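Long-range contacts in putative enoyl-CoA hydratase (Streptomyces avermitilis, PDB 3GKB), which is of unestablished function but, as a putative enoyl-CoA hydratase of the crotonase family, probably acts on acyl-CoA thioesters: residues L113-G119 with T137-I143; E16-A20 with A206-A210; R103-V108 with K221-D227; I150-T156 with E236-W240. One frame throughout, in Å; residues are numbered along the deposited sequence.

Contact 1 (L113-G119 with T137-I143); sequences LAGKARG and TAGLGQI
Parallel strand pairing satisfies backbone groups in alternation, and strands 116-118 and 139-141 of this crotonase fold illustrate the rule. Their axes lie 4.8 Å apart with 9° between their N-to-C directions, K116 opposite G139, A117 opposite L140 and R118 opposite G141. A117 N donates to G139 O (2.9 Å) and A117 O accepts from G141 N (3.1 Å). The ends extend the pattern, G139 N giving to G115 O (3.0 Å) and G119 N to G141 O (2.9 Å). K116 directs its own backbone groups outward, to E64 and F66. R118 CA also lies 3.0 Å from G141 O. T137 (chi1 p) donates OG1 to A114 O at 2.6 Å. G119 turns at a glycine-favouring phi of 53, psi -124, and becomes the N-cap of helix 120-127; its O receives a weak bond from Q142 NE2 (3.4 Å), whose stronger acceptor is E144 OE1. R118, extended from an m chi1, carries its guanidinium away to E271 and the carbonyl of R268. On the face opposite K116 and R118, A117 CB meets L140 CD2 (3.9 Å), and L113 CD2 reaches L140 CG (3.8 Å). The pair belongs to the small second sheet: L140 bonds onward through its backbone to F178, A117 and L140 pack on helix 120-127, R118 and I143 touch helix 270-280, and L113 joins strand 130-134.

Contact 2 (E16-A20 with A206-A210); sequences EHGVA and ARNIA
A two-residue beta hairpin with a type I' turn, E16 to V19, links the first two strands of the larger crotonase sheet, and its tip abuts the last turn of helix 195-210. H17 (56/27) and G18 (85/4) both take left-handed backbone angles, and E16 N to V19 O (3.1 Å) and V19 N to E16 O (3.0 Å) close the turn. Opposite, the helix is regular, with A210 N bonded to A206 O at 2.9 Å; the nearest CA atoms are those of G18 and A210, 5.6 Å apart. A CB at G18 would jam against the preceding carbonyl and point at A210. V19 (chi1 t) fits over the helix, CG2 lying 3.7 Å from A210 CB and CG1 4.2 Å from A206 CB. Helix and sheet therefore meet through small apolar groups, A206 also touching V55 and V57. At the solvent-exposed edge R207, curled in mmm, places NH1 over one face of the H17 ring, with R207 NH2 3.4 Å from H17 CD2.

Contact 3 (R103-V108 with K221-D227); sequences RHQPQV and KRSLPAD
A long lysine can tie a loop together by collecting its carbonyls, and K221 does so here. From the last turn of helix 216-223 it runs with chi1 m, an off-well chi2 of -141°, then t and t, so that its NZ donates to Q105 O (2.8 Å) and Q107 O (3.0 Å) while also forming a salt bridge with D129. The aliphatic chain lies along the loop, CD 3.6 Å from P106 O and CE 4.1 Å from V108 CA. The loop is braced internally: Q105 (chi1 t, chi2 p) gives NE2 to OE1 of Q107 (chi1 m, chi2 p) at 3.0 Å, and Q107 NE2 bonds to the carbonyls of L47 and V53. A second meeting point brings the CA atoms of R103 and A226 to 6.7 Å. R103 bends back (chi1 m, chi2 -146°, chi3 m), its NH2 donating to D227 O at 3.0 Å, with E100 as salt-bridge partner. One water accepts from R103 NH2 and D227 N, both at 2.9 Å; another lies 2.7 Å from H104 NE2 and donates to D227 O at 3.2 Å. A226 CB approaches H104 CD2 at 4.0 Å, and H104 ND1 bonds to E100 O. The D227 carboxylate forms a salt bridge with R160 of the second subunit. Thus the helix-to-strand connection between 96-103 and 108-113, within the beta-beta-alpha superhelix of the crotonase fold, is joined to a segment at the subunit interface.

Contact 4 (I150-T156 with E236-W240); sequences IPGGGGT and ENDAW
W240 lays one face of its indole over G152, whose CA stands 3.6 Å from the five-membered-ring centroid and 15° off the normal, a CH-pi contact that leaves no space for a CB. Here helix 230-243 meets the glycine-rich turn that leads into helix 155-163 of the crotonase fold. The nearest CA pair is G152 and W240, at 5.6 Å. I150 (chi1 p) adds apolar packing, its CD1 3.8 Å from A239 CB and its CG1 4.0 Å from W240 CB. One turn earlier in the same helix, E236 extends (chi1 t, chi2 t) into the bend to accept amides at a helix N-terminus. G154, the N-cap residue, has phi 107 and psi -14, angles suited to glycine. E123, which probably corresponds to one of the two catalytic glutamates of enoyl-CoA hydratases, receives G153 N and G155 N, so this turn probably borders the active site. E236 OE1 takes G154 N at 2.8 Å; OE2 takes T156 N at 3.0 Å and, from the p rotamer, T156 OG1 at 2.5 Å.

Overall arrangement
The four contacts form two touching pairs. Contacts 1 and 4, centres about 18 Å apart, meet where Q142 NE2 lies 3.7 Å from P151 CG. E144, bonded to Q142, and E123, bonded to contact 4's glycine turn, probably correspond to the family's catalytic glutamates, so this junction probably flanks the active site. Contacts 2 and 3, centres about 17 Å apart, join through I209 CG2 and V108 CG2 at 3.8 Å, and both touch the second subunit. Across the chain's centre, contacts 2 and 4 have centres about 33 Å apart. Contacts 3 and 4 stay about 8 Å apart at nearest atoms, yet T156 packs on S223 of the third subunit, joining them across the trimer.

Contact 1 (L113-G119 with T137-I143)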
loop_
_atom_site.group_PDB
_atom_site.type_symbol
_atom_site.label_atom_id
_atom_site.label_comp_id
_atom_site.label_asym_id
_atom_site.label_seq_id
_atom_site.Cartn_x
_atom_site.Cartn_y
_atom_site.Cartn_z
ATOM N N LEU B 113 -13.053 14.316 -8.594
ATOM C CA LEU B 113 -12.842 13.771 -9.933
ATOM C C LEU B 113 -14.100 13.071 -10.429
ATOM O O LEU B 113 -14.430 11.970 -9.985
ATOM C CB LEU B 113 -11.657 12.793 -9.939
ATOM C CG LEU B 113 -11.328 12.148 -11.301
ATOM C CD1 LEU B 113 -10.816 13.248 -12.276
ATOM C CD2 LEU B 113 -10.330 11.018 -11.183
ATOM N N ALA B 114 -14.758 13.704 -11.395
ATOM C CA ALA B 114 -15.959 13.154 -11.988
ATOM C C ALA B 114 -15.702 12.547 -13.355
ATOM O O ALA B 114 -16.359 11.555 -13.699
ATOM C CB ALA B 114 -17.065 14.217 -12.059
ATOM N N GLY B 115 -14.724 13.065 -14.087
ATOM C CA GLY B 115 -14.442 12.623 -15.436
ATOM C C GLY B 115 -13.031 12.068 -15.601
ATOM O O GLY B 115 -12.453 11.487 -14.661
ATOM N N LYS B 116 -12.500 12.235 -16.809
ATOM C CA LYS B 116 -11.207 11.678 -17.178
ATOM C C LYS B 116 -10.054 12.652 -16.944
ATOM O O LYS B 116 -10.137 13.844 -17.297
ATOM C CB LYS B 116 -11.202 11.240 -18.650
ATOM C CG LYS B 116 -12.153 10.103 -18.960
ATOM C CD LYS B 116 -12.439 10.058 -20.439
ATOM C CE LYS B 116 -13.283 8.867 -20.847
ATOM N NZ LYS B 116 -14.633 8.945 -20.260
ATOM N N ALA B 117 -8.977 12.106 -16.373
ATOM C CA ALA B 117 -7.728 12.831 -16.175
ATOM C C ALA B 117 -6.596 11.940 -16.646
ATOM O O ALA B 117 -6.476 10.808 -16.202
ATOM C CB ALA B 117 -7.537 13.201 -14.688
ATOM N N ARG B 118 -5.802 12.436 -17.587
ATOM C CA ARG B 118 -4.700 11.680 -18.123
ATOM C C ARG B 118 -3.403 12.489 -18.115
ATOM O O ARG B 118 -3.408 13.737 -18.078
ATOM C CB ARG B 118 -4.974 11.178 -19.530
ATOM C CG ARG B 118 -6.149 10.235 -19.666
ATOM C CD ARG B 118 -6.247 9.816 -21.095
ATOM N NE ARG B 118 -7.304 8.866 -21.444
ATOM C CZ ARG B 118 -8.499 9.195 -21.946
ATOM N NH1 ARG B 118 -8.858 10.455 -22.057
ATOM N NH2 ARG B 118 -9.345 8.240 -22.342
ATOM N N GLY B 119 -2.293 11.762 -18.122
ATOM C CA GLY B 119 -0.954 12.361 -18.099
ATOM C C GLY B 119 -0.769 13.338 -16.970
ATOM O O GLY B 119 -1.016 13.017 -15.801
ATOM N N THR B 137 -18.132 7.252 -13.714
ATOM C CA THR B 137 -17.706 8.139 -14.778
ATOM C C THR B 137 -16.210 8.480 -14.773
ATOM O O THR B 137 -15.657 8.796 -15.809
ATOM C CB THR B 137 -18.529 9.451 -14.735
ATOM O OG1 THR B 137 -18.433 10.031 -13.440
ATOM C CG2 THR B 137 -20.021 9.167 -15.005
ATOM N N ALA B 138 -15.549 8.416 -13.622
ATOM C CA ALA B 138 -14.193 8.910 -13.530
ATOM C C ALA B 138 -13.214 7.947 -14.177
ATOM O O ALA B 138 -13.439 6.736 -14.228
ATOM C CB ALA B 138 -13.806 9.121 -12.093
ATOM N N GLY B 139 -12.093 8.484 -14.611
ATOM C CA GLY B 139 -11.001 7.664 -15.113
ATOM C C GLY B 139 -9.647 8.345 -14.941
ATOM O O GLY B 139 -9.545 9.555 -15.019
ATOM N N LEU B 140 -8.612 7.535 -14.723
ATOM C CA LEU B 140 -7.257 8.005 -14.550
ATOM C C LEU B 140 -6.326 7.171 -15.395
ATOM O O LEU B 140 -6.389 5.927 -15.349
ATOM C CB LEU B 140 -6.815 7.862 -13.100
ATOM C CG LEU B 140 -7.231 8.949 -12.148
ATOM C CD1 LEU B 140 -7.034 8.457 -10.729
ATOM C CD2 LEU B 140 -6.405 10.235 -12.439
ATOM N N GLY B 141 -5.491 7.832 -16.176
ATOM C CA GLY B 141 -4.507 7.116 -16.968
ATOM C C GLY B 141 -3.235 7.901 -17.186
ATOM O O GLY B 141 -3.259 9.138 -17.308
ATOM N N GLN B 142 -2.117 7.188 -17.272
ATOM C CA GLN B 142 -0.846 7.827 -17.644
ATOM C C GLN B 142 -0.645 7.528 -19.132
ATOM O O GLN B 142 -0.189 6.464 -19.498
ATOM C CB GLN B 142 0.336 7.328 -16.799
ATOM C CG GLN B 142 0.247 7.655 -15.287
ATOM C CD GLN B 142 0.298 9.163 -14.906
ATOM O OE1 GLN B 142 -0.013 9.507 -13.750
ATOM N NE2 GLN B 142 0.698 10.060 -15.857
ATOM N N ILE B 143 -1.027 8.472 -19.982
ATOM C CA ILE B 143 -1.008 8.282 -21.434
ATOM C C ILE B 143 0.391 8.372 -22.060
ATOM O O ILE B 143 0.576 8.023 -23.237
ATOM C CB ILE B 143 -1.934 9.340 -22.093
ATOM C CG1 ILE B 143 -2.270 8.993 -23.549
ATOM C CG2 ILE B 143 -1.284 10.727 -22.054
ATOM C CD1 ILE B 143 -3.267 7.876 -23.719
#

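Contact 2 (E16-A20 with A206-A210)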
loop_
_atom_site.group_PDB
_atom_site.type_symbol
_atom_site.label_atom_id
_atom_site.label_comp_id
_atom_site.label_asym_id
_atom_site.label_seq_id
_atom_site.Cartn_x
_atom_site.Cartn_y
_atom_site.Cartn_z
ATOM N N GLU B 16 -15.313 30.993 0.503
ATOM C CA GLU B 16 -16.282 31.339 1.516
ATOM C C GLU B 16 -16.179 30.293 2.596
ATOM O O GLU B 16 -15.916 29.128 2.299
ATOM C CB GLU B 16 -17.674 31.316 0.903
ATOM C CG GLU B 16 -18.688 32.159 1.605
ATOM C CD GLU B 16 -19.976 32.224 0.803
ATOM O OE1 GLU B 16 -20.610 31.180 0.587
ATOM O OE2 GLU B 16 -20.343 33.315 0.358
ATOM N N HIS B 17 -16.434 30.702 3.832
ATOM C CA HIS B 17 -16.470 29.790 4.986
ATOM C C HIS B 17 -15.172 28.980 5.156
ATOM O O HIS B 17 -15.189 27.868 5.704
ATOM C CB HIS B 17 -17.659 28.820 4.911
ATOM C CG HIS B 17 -18.964 29.471 4.588
ATOM N ND1 HIS B 17 -19.489 30.508 5.332
ATOM C CD2 HIS B 17 -19.853 29.225 3.598
ATOM C CE1 HIS B 17 -20.644 30.879 4.802
ATOM N NE2 HIS B 17 -20.887 30.119 3.751
ATOM N N GLY B 18 -14.054 29.532 4.687
ATOM C CA GLY B 18 -12.756 28.869 4.809
ATOM C C GLY B 18 -12.433 27.864 3.700
ATOM O O GLY B 18 -11.379 27.227 3.730
ATOM N N VAL B 19 -13.304 27.746 2.702
ATOM C CA VAL B 19 -13.056 26.797 1.586
ATOM C C VAL B 19 -12.929 27.578 0.282
ATOM O O VAL B 19 -13.838 28.320 -0.071
ATOM C CB VAL B 19 -14.175 25.756 1.454
ATOM C CG1 VAL B 19 -13.900 24.806 0.256
ATOM C CG2 VAL B 19 -14.385 24.946 2.759
ATOM N N ALA B 20 -11.801 27.442 -0.424
ATOM C CA ALA B 20 -11.709 27.944 -1.803
ATOM C C ALA B 20 -12.034 26.846 -2.793
ATOM O O ALA B 20 -11.611 25.721 -2.616
ATOM C CB ALA B 20 -10.345 28.522 -2.082
ATOM N N ALA B 206 -15.012 18.866 2.918
ATOM C CA ALA B 206 -14.354 20.184 2.878
ATOM C C ALA B 206 -14.813 21.102 4.017
ATOM O O ALA B 206 -13.996 21.724 4.686
ATOM C CB ALA B 206 -14.544 20.871 1.497
ATOM N N ARG B 207 -16.112 21.166 4.230
ATOM C CA ARG B 207 -16.682 22.014 5.263
ATOM C C ARG B 207 -16.346 21.508 6.640
ATOM O O ARG B 207 -16.023 22.307 7.501
ATOM C CB ARG B 207 -18.194 22.191 5.078
ATOM C CG ARG B 207 -18.528 23.042 3.821
ATOM C CD ARG B 207 -18.019 24.514 3.852
ATOM N NE ARG B 207 -18.611 25.236 4.977
ATOM C CZ ARG B 207 -19.800 25.849 4.967
ATOM N NH1 ARG B 207 -20.230 26.446 6.072
ATOM N NH2 ARG B 207 -20.558 25.879 3.863
ATOM N N ASN B 208 -16.346 20.188 6.828
ATOM C CA ASN B 208 -15.965 19.597 8.126
ATOM C C ASN B 208 -14.503 19.851 8.485
ATOM O O ASN B 208 -14.190 20.141 9.641
ATOM C CB ASN B 208 -16.269 18.090 8.168
ATOM C CG ASN B 208 -17.745 17.783 8.390
ATOM O OD1 ASN B 208 -18.561 18.686 8.494
ATOM N ND2 ASN B 208 -18.088 16.493 8.460
ATOM N N ILE B 209 -13.615 19.774 7.491
ATOM C CA ILE B 209 -12.229 20.094 7.704
ATOM C C ILE B 209 -12.045 21.583 7.966
ATOM O O ILE B 209 -11.287 21.960 8.868
ATOM C CB ILE B 209 -11.308 19.568 6.560
ATOM C CG1 ILE B 209 -11.359 18.024 6.528
ATOM C CG2 ILE B 209 -9.871 20.094 6.739
ATOM C CD1 ILE B 209 -10.620 17.352 5.340
ATOM N N ALA B 210 -12.726 22.433 7.195
ATOM C CA ALA B 210 -12.615 23.888 7.410
ATOM C C ALA B 210 -13.175 24.310 8.783
ATOM O O ALA B 210 -12.721 25.291 9.353
ATOM C CB ALA B 210 -13.310 24.661 6.286
#

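Contact 3 (R103-V108 with K221-D227)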
loop_
_atom_site.group_PDB
_atom_site.type_symbol
_atom_site.label_atom_id
_atom_site.label_comp_id
_atom_site.label_asym_id
_atom_site.label_seq_id
_atom_site.Cartn_x
_atom_site.Cartn_y
_atom_site.Cartn_z
ATOM N N ARG B 103 1.469 19.640 -3.790
ATOM C CA ARG B 103 1.919 18.775 -2.683
ATOM C C ARG B 103 2.368 19.579 -1.450
ATOM O O ARG B 103 2.260 19.095 -0.340
ATOM C CB ARG B 103 3.113 17.910 -3.093
ATOM C CG ARG B 103 2.777 16.676 -3.919
ATOM C CD ARG B 103 3.718 15.507 -3.613
ATOM N NE ARG B 103 5.119 15.874 -3.707
ATOM C CZ ARG B 103 6.070 15.634 -2.801
ATOM N NH1 ARG B 103 7.319 16.041 -3.042
ATOM N NH2 ARG B 103 5.821 14.965 -1.686
ATOM N N HIS B 104 2.907 20.781 -1.670
ATOM C CA HIS B 104 3.419 21.625 -0.575
ATOM C C HIS B 104 2.478 22.758 -0.126
ATOM O O HIS B 104 2.844 23.598 0.720
ATOM C CB HIS B 104 4.798 22.147 -0.970
ATOM C CG HIS B 104 5.800 21.051 -1.137
ATOM N ND1 HIS B 104 6.113 20.516 -2.365
ATOM C CD2 HIS B 104 6.535 20.371 -0.225
ATOM C CE1 HIS B 104 7.015 19.561 -2.202
ATOM N NE2 HIS B 104 7.291 19.456 -0.913
ATOM N N GLN B 105 1.256 22.757 -0.655
ATOM C CA GLN B 105 0.267 23.800 -0.339
ATOM C C GLN B 105 -0.070 23.740 1.164
ATOM O O GLN B 105 -0.201 22.637 1.743
ATOM C CB GLN B 105 -0.976 23.614 -1.204
ATOM C CG GLN B 105 -2.001 24.780 -1.207
ATOM C CD GLN B 105 -1.491 26.032 -1.918
ATOM O OE1 GLN B 105 -0.626 25.966 -2.804
ATOM N NE2 GLN B 105 -2.030 27.188 -1.532
ATOM N N PRO B 106 -0.163 24.912 1.833
ATOM C CA PRO B 106 -0.493 24.886 3.266
ATOM C C PRO B 106 -1.917 24.402 3.562
ATOM O O PRO B 106 -2.119 23.658 4.515
ATOM C CB PRO B 106 -0.312 26.340 3.727
ATOM C CG PRO B 106 -0.022 27.131 2.562
ATOM C CD PRO B 106 0.330 26.227 1.400
ATOM N N GLN B 107 -2.894 24.859 2.780
ATOM C CA GLN B 107 -4.286 24.417 2.900
ATOM C C GLN B 107 -4.398 22.921 2.620
ATOM O O GLN B 107 -3.606 22.362 1.882
ATOM C CB GLN B 107 -5.188 25.134 1.883
ATOM C CG GLN B 107 -5.510 26.585 2.210
ATOM C CD GLN B 107 -4.414 27.577 1.763
ATOM O OE1 GLN B 107 -3.488 27.213 1.052
ATOM N NE2 GLN B 107 -4.538 28.835 2.190
ATOM N N VAL B 108 -5.433 22.291 3.156
ATOM C CA VAL B 108 -5.749 20.914 2.753
ATOM C C VAL B 108 -6.247 20.982 1.319
ATOM O O VAL B 108 -7.116 21.816 1.002
ATOM C CB VAL B 108 -6.854 20.327 3.634
ATOM C CG1 VAL B 108 -7.283 18.927 3.098
ATOM C CG2 VAL B 108 -6.399 20.276 5.097
ATOM N N LYS B 221 -0.589 18.574 9.271
ATOM C CA LYS B 221 0.400 18.644 8.176
ATOM C C LYS B 221 1.858 18.630 8.652
ATOM O O LYS B 221 2.741 18.135 7.959
ATOM C CB LYS B 221 0.146 19.841 7.277
ATOM C CG LYS B 221 -1.104 19.734 6.453
ATOM C CD LYS B 221 -0.848 20.295 5.051
ATOM C CE LYS B 221 -1.950 20.040 4.145
ATOM N NZ LYS B 221 -1.543 20.368 2.754
ATOM N N ARG B 222 2.114 19.172 9.835
ATOM C CA ARG B 222 3.409 19.060 10.464
ATOM C C ARG B 222 3.708 17.637 10.896
ATOM O O ARG B 222 4.843 17.199 10.780
ATOM C CB ARG B 222 3.538 20.008 11.663
ATOM C CG ARG B 222 3.603 21.445 11.232
ATOM C CD ARG B 222 4.149 22.392 12.306
ATOM N NE ARG B 222 4.349 23.739 11.751
ATOM C CZ ARG B 222 4.491 24.852 12.480
ATOM N NH1 ARG B 222 4.441 24.811 13.801
ATOM N NH2 ARG B 222 4.662 26.021 11.876
ATOM N N SER B 223 2.707 16.935 11.406
ATOM C CA SER B 223 2.911 15.530 11.836
ATOM C C SER B 223 3.063 14.572 10.635
ATOM O O SER B 223 3.644 13.481 10.758
ATOM C CB SER B 223 1.799 15.082 12.786
ATOM O OG SER B 223 0.681 14.655 12.079
ATOM N N LEU B 224 2.523 14.993 9.492
ATOM C CA LEU B 224 2.483 14.195 8.250
ATOM C C LEU B 224 3.047 15.041 7.103
ATOM O O LEU B 224 2.327 15.396 6.166
ATOM C CB LEU B 224 1.031 13.754 7.943
ATOM C CG LEU B 224 0.456 12.731 8.925
ATOM C CD1 LEU B 224 -1.064 12.630 8.785
ATOM C CD2 LEU B 224 1.139 11.374 8.750
ATOM N N PRO B 225 4.353 15.348 7.163
ATOM C CA PRO B 225 4.939 16.231 6.156
ATOM C C PRO B 225 5.007 15.539 4.816
ATOM O O PRO B 225 5.050 14.293 4.754
ATOM C CB PRO B 225 6.359 16.469 6.664
ATOM C CG PRO B 225 6.636 15.323 7.528
ATOM C CD PRO B 225 5.342 14.947 8.171
ATOM N N ALA B 226 5.061 16.345 3.764
ATOM C CA ALA B 226 5.105 15.841 2.419
ATOM C C ALA B 226 6.313 14.928 2.257
ATOM O O ALA B 226 7.379 15.197 2.803
ATOM C CB ALA B 226 5.167 16.983 1.410
ATOM N N ASP B 227 6.117 13.875 1.465
ATOM C CA ASP B 227 7.116 12.852 1.233
ATOM C C ASP B 227 8.374 13.472 0.621
ATOM O O ASP B 227 8.321 14.452 -0.120
ATOM C CB ASP B 227 6.548 11.749 0.319
ATOM C CG ASP B 227 5.853 10.629 1.093
ATOM O OD1 ASP B 227 4.605 10.674 1.361
ATOM O OD2 ASP B 227 6.571 9.652 1.429
HETATM O O HOH W 1 3.654 14.044 -0.024
HETATM O O HOH W 2 8.999 17.565 0.019
#

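Contact 4 (I150-T156 with E236-W240)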
loop_
_atom_site.group_PDB
_atom_site.type_symbol
_atom_site.label_atom_id
_atom_site.label_comp_id
_atom_site.label_asym_id
_atom_site.label_seq_id
_atom_site.Cartn_x
_atom_site.Cartn_y
_atom_site.Cartn_z
ATOM N N ILE B 150 7.598 9.090 -20.981
ATOM C CA ILE B 150 7.085 8.606 -19.710
ATOM C C ILE B 150 6.528 9.824 -18.962
ATOM O O ILE B 150 6.729 10.952 -19.391
ATOM C CB ILE B 150 8.166 7.849 -18.867
ATOM C CG1 ILE B 150 9.433 8.715 -18.610
ATOM C CG2 ILE B 150 8.575 6.543 -19.548
ATOM C CD1 ILE B 150 10.111 8.420 -17.303
ATOM N N PRO B 151 5.821 9.604 -17.853
ATOM C CA PRO B 151 5.419 10.784 -17.086
ATOM C C PRO B 151 6.623 11.588 -16.626
ATOM O O PRO B 151 7.577 11.028 -16.121
ATOM C CB PRO B 151 4.654 10.182 -15.906
ATOM C CG PRO B 151 4.193 8.860 -16.387
ATOM C CD PRO B 151 5.223 8.367 -17.328
ATOM N N GLY B 152 6.604 12.888 -16.882
ATOM C CA GLY B 152 7.656 13.786 -16.505
ATOM C C GLY B 152 7.226 14.885 -15.561
ATOM O O GLY B 152 8.001 15.809 -15.296
ATOM N N GLY B 153 6.030 14.760 -15.013
ATOM C CA GLY B 153 5.487 15.717 -14.088
ATOM C C GLY B 153 5.304 15.201 -12.661
ATOM O O GLY B 153 4.511 15.773 -11.904
ATOM N N GLY B 154 6.033 14.138 -12.296
ATOM C CA GLY B 154 5.994 13.590 -10.940
ATOM C C GLY B 154 5.245 12.264 -10.851
ATOM O O GLY B 154 5.362 11.561 -9.850
ATOM N N GLY B 155 4.489 11.927 -11.897
ATOM C CA GLY B 155 3.583 10.778 -11.895
ATOM C C GLY B 155 4.213 9.451 -11.527
ATOM O O GLY B 155 3.588 8.644 -10.805
ATOM N N THR B 156 5.434 9.205 -12.017
ATOM C CA THR B 156 6.096 7.937 -11.695
ATOM C C THR B 156 6.335 7.843 -10.174
ATOM O O THR B 156 6.138 6.787 -9.564
ATOM C CB THR B 156 7.428 7.732 -12.444
ATOM O OG1 THR B 156 8.381 8.708 -12.040
ATOM C CG2 THR B 156 7.236 7.746 -13.972
ATOM N N GLU B 236 13.375 10.654 -12.502
ATOM C CA GLU B 236 12.293 10.687 -13.470
ATOM C C GLU B 236 12.597 11.711 -14.544
ATOM O O GLU B 236 12.444 11.418 -15.722
ATOM C CB GLU B 236 10.921 10.941 -12.800
ATOM C CG GLU B 236 9.778 11.215 -13.777
ATOM C CD GLU B 236 8.558 11.839 -13.114
ATOM O OE1 GLU B 236 8.439 13.085 -13.219
ATOM O OE2 GLU B 236 7.740 11.104 -12.477
ATOM N N ASN B 237 13.034 12.909 -14.139
ATOM C CA ASN B 237 13.388 13.942 -15.087
ATOM C C ASN B 237 14.434 13.487 -16.105
ATOM O O ASN B 237 14.302 13.769 -17.317
ATOM C CB ASN B 237 13.897 15.190 -14.374
ATOM C CG ASN B 237 14.348 16.232 -15.343
ATOM O OD1 ASN B 237 13.533 16.842 -16.044
ATOM N ND2 ASN B 237 15.665 16.351 -15.498
ATOM N N ASP B 238 15.463 12.793 -15.620
ATOM C CA ASP B 238 16.556 12.330 -16.482
ATOM C C ASP B 238 16.034 11.298 -17.490
ATOM O O ASP B 238 16.395 11.311 -18.679
ATOM C CB ASP B 238 17.681 11.711 -15.644
ATOM C CG ASP B 238 18.461 12.746 -14.858
ATOM O OD1 ASP B 238 18.396 13.944 -15.211
ATOM O OD2 ASP B 238 19.125 12.377 -13.873
ATOM N N ALA B 239 15.211 10.382 -16.998
ATOM C CA ALA B 239 14.655 9.331 -17.840
ATOM C C ALA B 239 13.708 9.924 -18.877
ATOM O O ALA B 239 13.747 9.541 -20.043
ATOM C CB ALA B 239 13.932 8.271 -16.976
ATOM N N TRP B 240 12.882 10.883 -18.447
ATOM C CA TRP B 240 11.908 11.531 -19.307
ATOM C C TRP B 240 12.598 12.370 -20.383
ATOM O O TRP B 240 12.274 12.258 -21.567
ATOM C CB TRP B 240 11.000 12.396 -18.449
ATOM C CG TRP B 240 10.123 13.407 -19.137
ATOM C CD1 TRP B 240 8.892 13.199 -19.736
ATOM C CD2 TRP B 240 10.380 14.798 -19.225
ATOM N NE1 TRP B 240 8.375 14.391 -20.169
ATOM C CE2 TRP B 240 9.268 15.391 -19.864
ATOM C CE3 TRP B 240 11.432 15.618 -18.786
ATOM C CZ2 TRP B 240 9.203 16.753 -20.119
ATOM C CZ3 TRP B 240 11.362 16.981 -19.033
ATOM C CH2 TRP B 240 10.265 17.533 -19.704
#